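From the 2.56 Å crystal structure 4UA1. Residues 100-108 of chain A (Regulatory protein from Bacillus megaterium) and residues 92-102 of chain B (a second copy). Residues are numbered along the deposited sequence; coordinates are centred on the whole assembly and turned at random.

Chain A (100-108) LKRIERMLM
Chain B (92-102) DIQRKIEDLKR

Two helices from two copies of one protein pack side by side and nearly antiparallel, their N-to-C directions 164° apart and their axes 9.8 Å apart at closest approach. Both stretches are helical throughout, with phi near -60° and psi near -40°, and both helices run on beyond the segments. Backbone hydrogen bonds run from the N of each residue to the O four positions earlier, wherever both lie in the stretch, as in Glu104(A) N to Leu100(A) O, 2.9 Å, and Ile97(B) N to Ile93(B) O, 3.0 Å. Two CA pairs set the register: Leu100(A) CA lies 6.7 Å from Ile97(B) CA, and Glu104(A) CA lies 6.4 Å from Ile93(B) CA. One helical turn forward on chain A therefore matches one turn back on chain B.

No hydrogen bond or salt bridge crosses between the stretches; the contact, 419 Å² counting both sides, rests on packing. Leu100(A) covers the most surface. Its CA-to-CB bond points toward the partner, and with chi1 m and chi2 t the side chain enters as a knob among Ile93(B), Lys96(B), Ile97(B) and Leu100(B). Leu100(A) CB lies 3.7 Å from Ile97(B) CG1 and 4.3 Å from Ile93(B) CG2, while Leu100(A) CD1 comes to 3.6 Å from Leu100(B) CD1. That last leucine has the same m, t rotamer, so the two residues of equal number meet through their methyls. Lys96(B) belongs to the hole through its aliphatic base: Leu100(A) CD1 is 4.3 Å from Lys96(B) CB, and the end of the lysine leads away.

Ile93(B), buried and pointing toward chain A, is the second anchor. With chi1 and chi2 both m, it spans a full turn and more of the other helix. Ile93(B) CG2 lies 3.6 Å from Leu100(A) O and 4.1 Å from Glu104(A) CB, and Ile93(B) CG1 lies 4.0 Å from Leu107(A) CD1. A beta-branched residue suits this place because CG1 and CG2 both leave CB, offering two contact points close to the backbone. Leu107(A), likewise buried but with chi1 m and chi2 t, extends the apolar strip.

Ile97(B), m and t, continues the strip one turn along. Beyond its contact with Leu100(A), Ile97(B) CD1 reaches 3.9 Å from Lys101(A) CG and 3.4 Å from Glu104(A) OE1, so the methyl meets an aliphatic stem and a carboxylate oxygen. Glu104(A) points toward the partner with chi1 and chi2 t and chi3 near -5°; Glu104(A) OE2 lies 3.7 Å from Gln94(B) CB. Its methylenes permit close packing while the carboxylate finds no polar partner across the contact.

Lysines suit the margin, where a long stem can cover apolar neighbours. Lys101(A), sideways at CB, follows m, t, t, m; Lys101(B), also sideways, follows m, t, t, p, and its end comes nearer, with Lys101(A) CE 4.3 Å from Lys101(B) NZ. Within chain B some charges pair along the helix: Arg95(B) NH1 stands 3.0 Å from Asp99(B) OD2 in a salt bridge. The rule is apolar branches inside, aliphatic stems around them.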

# COMPACT_ATOMS: atom_id res chain seq x y z
N LEU A 100 4.90 7.86 6.87
CA LEU A 100 3.86 8.74 6.37
C LEU A 100 3.98 10.18 6.95
O LEU A 100 3.78 11.17 6.24
CB LEU A 100 2.50 8.11 6.68
CG LEU A 100 2.26 6.92 5.74
CD1 LEU A 100 0.96 6.24 6.05
CD2 LEU A 100 2.24 7.42 4.30
N LYS A 101 4.34 10.30 8.22
CA LYS A 101 4.55 11.62 8.79
C LYS A 101 5.76 12.31 8.16
O LYS A 101 5.76 13.55 7.97
CB LYS A 101 4.69 11.54 10.31
CG LYS A 101 3.34 11.47 11.01
CD LYS A 101 3.50 11.30 12.49
CE LYS A 101 2.22 11.65 13.19
NZ LYS A 101 1.99 13.12 13.04
N ARG A 102 6.80 11.53 7.84
CA ARG A 102 7.93 12.16 7.15
C ARG A 102 7.50 12.71 5.80
O ARG A 102 7.83 13.86 5.47
CB ARG A 102 9.11 11.20 6.97
CG ARG A 102 9.98 11.13 8.22
CD ARG A 102 11.12 10.13 8.07
NE ARG A 102 10.67 8.77 8.28
CZ ARG A 102 10.49 8.21 9.47
NH1 ARG A 102 10.75 8.89 10.58
NH2 ARG A 102 10.06 6.96 9.55
N ILE A 103 6.69 11.95 5.07
CA ILE A 103 6.24 12.41 3.76
C ILE A 103 5.36 13.67 3.88
O ILE A 103 5.55 14.68 3.16
CB ILE A 103 5.47 11.31 3.02
CG1 ILE A 103 6.42 10.18 2.62
CG2 ILE A 103 4.74 11.88 1.83
CD1 ILE A 103 5.70 8.92 2.21
N GLU A 104 4.44 13.63 4.83
CA GLU A 104 3.59 14.78 5.10
C GLU A 104 4.38 16.05 5.37
O GLU A 104 4.07 17.11 4.81
CB GLU A 104 2.70 14.49 6.29
CG GLU A 104 1.40 15.21 6.22
CD GLU A 104 0.56 14.97 7.45
OE1 GLU A 104 0.97 14.16 8.31
OE2 GLU A 104 -0.52 15.59 7.55
N ARG A 105 5.38 15.96 6.24
CA ARG A 105 6.19 17.14 6.54
C ARG A 105 6.98 17.63 5.30
O ARG A 105 7.08 18.82 5.05
CB ARG A 105 7.12 16.85 7.73
CG ARG A 105 6.37 16.75 9.08
CD ARG A 105 7.34 16.70 10.27
NE ARG A 105 8.19 15.52 10.18
CZ ARG A 105 7.95 14.35 10.77
NH1 ARG A 105 6.88 14.19 11.55
NH2 ARG A 105 8.80 13.35 10.61
N MET A 106 7.47 16.68 4.50
CA MET A 106 8.11 16.99 3.24
C MET A 106 7.17 17.86 2.36
O MET A 106 7.59 18.90 1.80
CB MET A 106 8.46 15.68 2.53
CG MET A 106 9.75 15.72 1.74
SD MET A 106 10.35 14.09 1.16
CE MET A 106 10.37 13.12 2.67
N LEU A 107 5.91 17.46 2.28
CA LEU A 107 4.91 18.20 1.52
C LEU A 107 4.63 19.58 2.14
O LEU A 107 4.48 20.58 1.43
CB LEU A 107 3.62 17.38 1.46
CG LEU A 107 3.65 16.05 0.71
CD1 LEU A 107 2.40 15.26 1.10
CD2 LEU A 107 3.69 16.29 -0.77
N MET A 108 4.56 19.65 3.47
CA MET A 108 4.38 20.94 4.12
C MET A 108 5.50 21.91 3.71
O MET A 108 5.22 23.07 3.33
CB MET A 108 4.30 20.79 5.65
CG MET A 108 3.01 20.09 6.13
SD MET A 108 2.97 19.49 7.84
CE MET A 108 3.50 20.93 8.72
N ASP B 92 -4.76 14.05 2.28
CA ASP B 92 -4.89 12.63 1.95
C ASP B 92 -3.98 11.76 2.84
O ASP B 92 -4.40 10.75 3.41
CB ASP B 92 -4.57 12.40 0.47
CG ASP B 92 -4.89 10.98 0.01
OD1 ASP B 92 -6.04 10.54 0.23
OD2 ASP B 92 -4.01 10.30 -0.56
N ILE B 93 -2.73 12.18 2.97
CA ILE B 93 -1.78 11.47 3.81
C ILE B 93 -2.30 11.44 5.24
O ILE B 93 -2.12 10.44 5.94
CB ILE B 93 -0.38 12.12 3.79
CG1 ILE B 93 0.16 12.22 2.35
CG2 ILE B 93 0.58 11.34 4.68
CD1 ILE B 93 0.30 10.91 1.67
N GLN B 94 -2.93 12.53 5.67
CA GLN B 94 -3.39 12.54 7.06
C GLN B 94 -4.49 11.48 7.23
O GLN B 94 -4.48 10.73 8.21
CB GLN B 94 -3.87 13.92 7.49
CG GLN B 94 -4.08 14.02 8.99
CD GLN B 94 -5.24 14.90 9.33
OE1 GLN B 94 -6.00 15.28 8.44
NE2 GLN B 94 -5.39 15.24 10.61
N ARG B 95 -5.41 11.41 6.27
CA ARG B 95 -6.41 10.35 6.29
C ARG B 95 -5.80 8.93 6.36
O ARG B 95 -6.29 8.08 7.13
CB ARG B 95 -7.33 10.46 5.08
CG ARG B 95 -8.30 9.30 5.02
CD ARG B 95 -8.74 9.00 3.61
NE ARG B 95 -7.63 8.67 2.72
CZ ARG B 95 -7.20 7.44 2.48
NH1 ARG B 95 -7.78 6.40 3.07
NH2 ARG B 95 -6.20 7.24 1.63
N LYS B 96 -4.77 8.65 5.55
CA LYS B 96 -4.10 7.33 5.59
C LYS B 96 -3.53 7.04 6.96
O LYS B 96 -3.63 5.92 7.50
CB LYS B 96 -2.96 7.23 4.58
CG LYS B 96 -3.36 7.28 3.11
CD LYS B 96 -2.13 7.04 2.22
CE LYS B 96 -2.40 7.38 0.77
NZ LYS B 96 -3.70 6.81 0.29
N ILE B 97 -2.89 8.06 7.51
CA ILE B 97 -2.33 7.97 8.84
C ILE B 97 -3.39 7.58 9.86
O ILE B 97 -3.18 6.69 10.71
CB ILE B 97 -1.67 9.30 9.25
CG1 ILE B 97 -0.41 9.55 8.42
CG2 ILE B 97 -1.37 9.29 10.73
CD1 ILE B 97 0.28 10.88 8.70
N GLU B 98 -4.56 8.22 9.76
CA GLU B 98 -5.60 8.00 10.75
C GLU B 98 -6.10 6.57 10.62
O GLU B 98 -6.34 5.89 11.63
CB GLU B 98 -6.76 8.99 10.57
CG GLU B 98 -6.38 10.50 10.65
CD GLU B 98 -5.86 10.98 12.00
OE1 GLU B 98 -4.98 10.34 12.61
OE2 GLU B 98 -6.34 12.04 12.44
N ASP B 99 -6.21 6.09 9.39
CA ASP B 99 -6.65 4.72 9.16
C ASP B 99 -5.71 3.68 9.81
O ASP B 99 -6.17 2.69 10.44
CB ASP B 99 -6.75 4.47 7.67
CG ASP B 99 -7.91 5.23 7.05
OD1 ASP B 99 -8.78 5.74 7.79
OD2 ASP B 99 -7.96 5.29 5.80
N LEU B 100 -4.41 3.92 9.67
CA LEU B 100 -3.39 3.10 10.33
C LEU B 100 -3.46 3.17 11.86
O LEU B 100 -3.22 2.18 12.55
CB LEU B 100 -1.99 3.52 9.89
CG LEU B 100 -1.65 3.09 8.47
CD1 LEU B 100 -0.24 3.54 8.09
CD2 LEU B 100 -1.83 1.59 8.34
N LYS B 101 -3.77 4.35 12.37
CA LYS B 101 -3.96 4.50 13.80
C LYS B 101 -5.17 3.69 14.29
O LYS B 101 -5.17 3.10 15.36
CB LYS B 101 -4.14 5.97 14.15
CG LYS B 101 -2.85 6.75 14.25
CD LYS B 101 -3.13 8.20 14.53
CE LYS B 101 -1.90 8.92 15.02
NZ LYS B 101 -0.73 8.62 14.17
N ARG B 102 -6.22 3.68 13.48
CA ARG B 102 -7.41 2.93 13.84
C ARG B 102 -7.07 1.43 13.90
O ARG B 102 -7.52 0.71 14.80
CB ARG B 102 -8.51 3.26 12.85
CG ARG B 102 -9.11 4.63 13.17
CD ARG B 102 -10.12 5.07 12.15
NE ARG B 102 -11.29 4.21 12.14
CZ ARG B 102 -12.06 4.02 11.09
NH1 ARG B 102 -11.77 4.65 9.95
NH2 ARG B 102 -13.11 3.22 11.17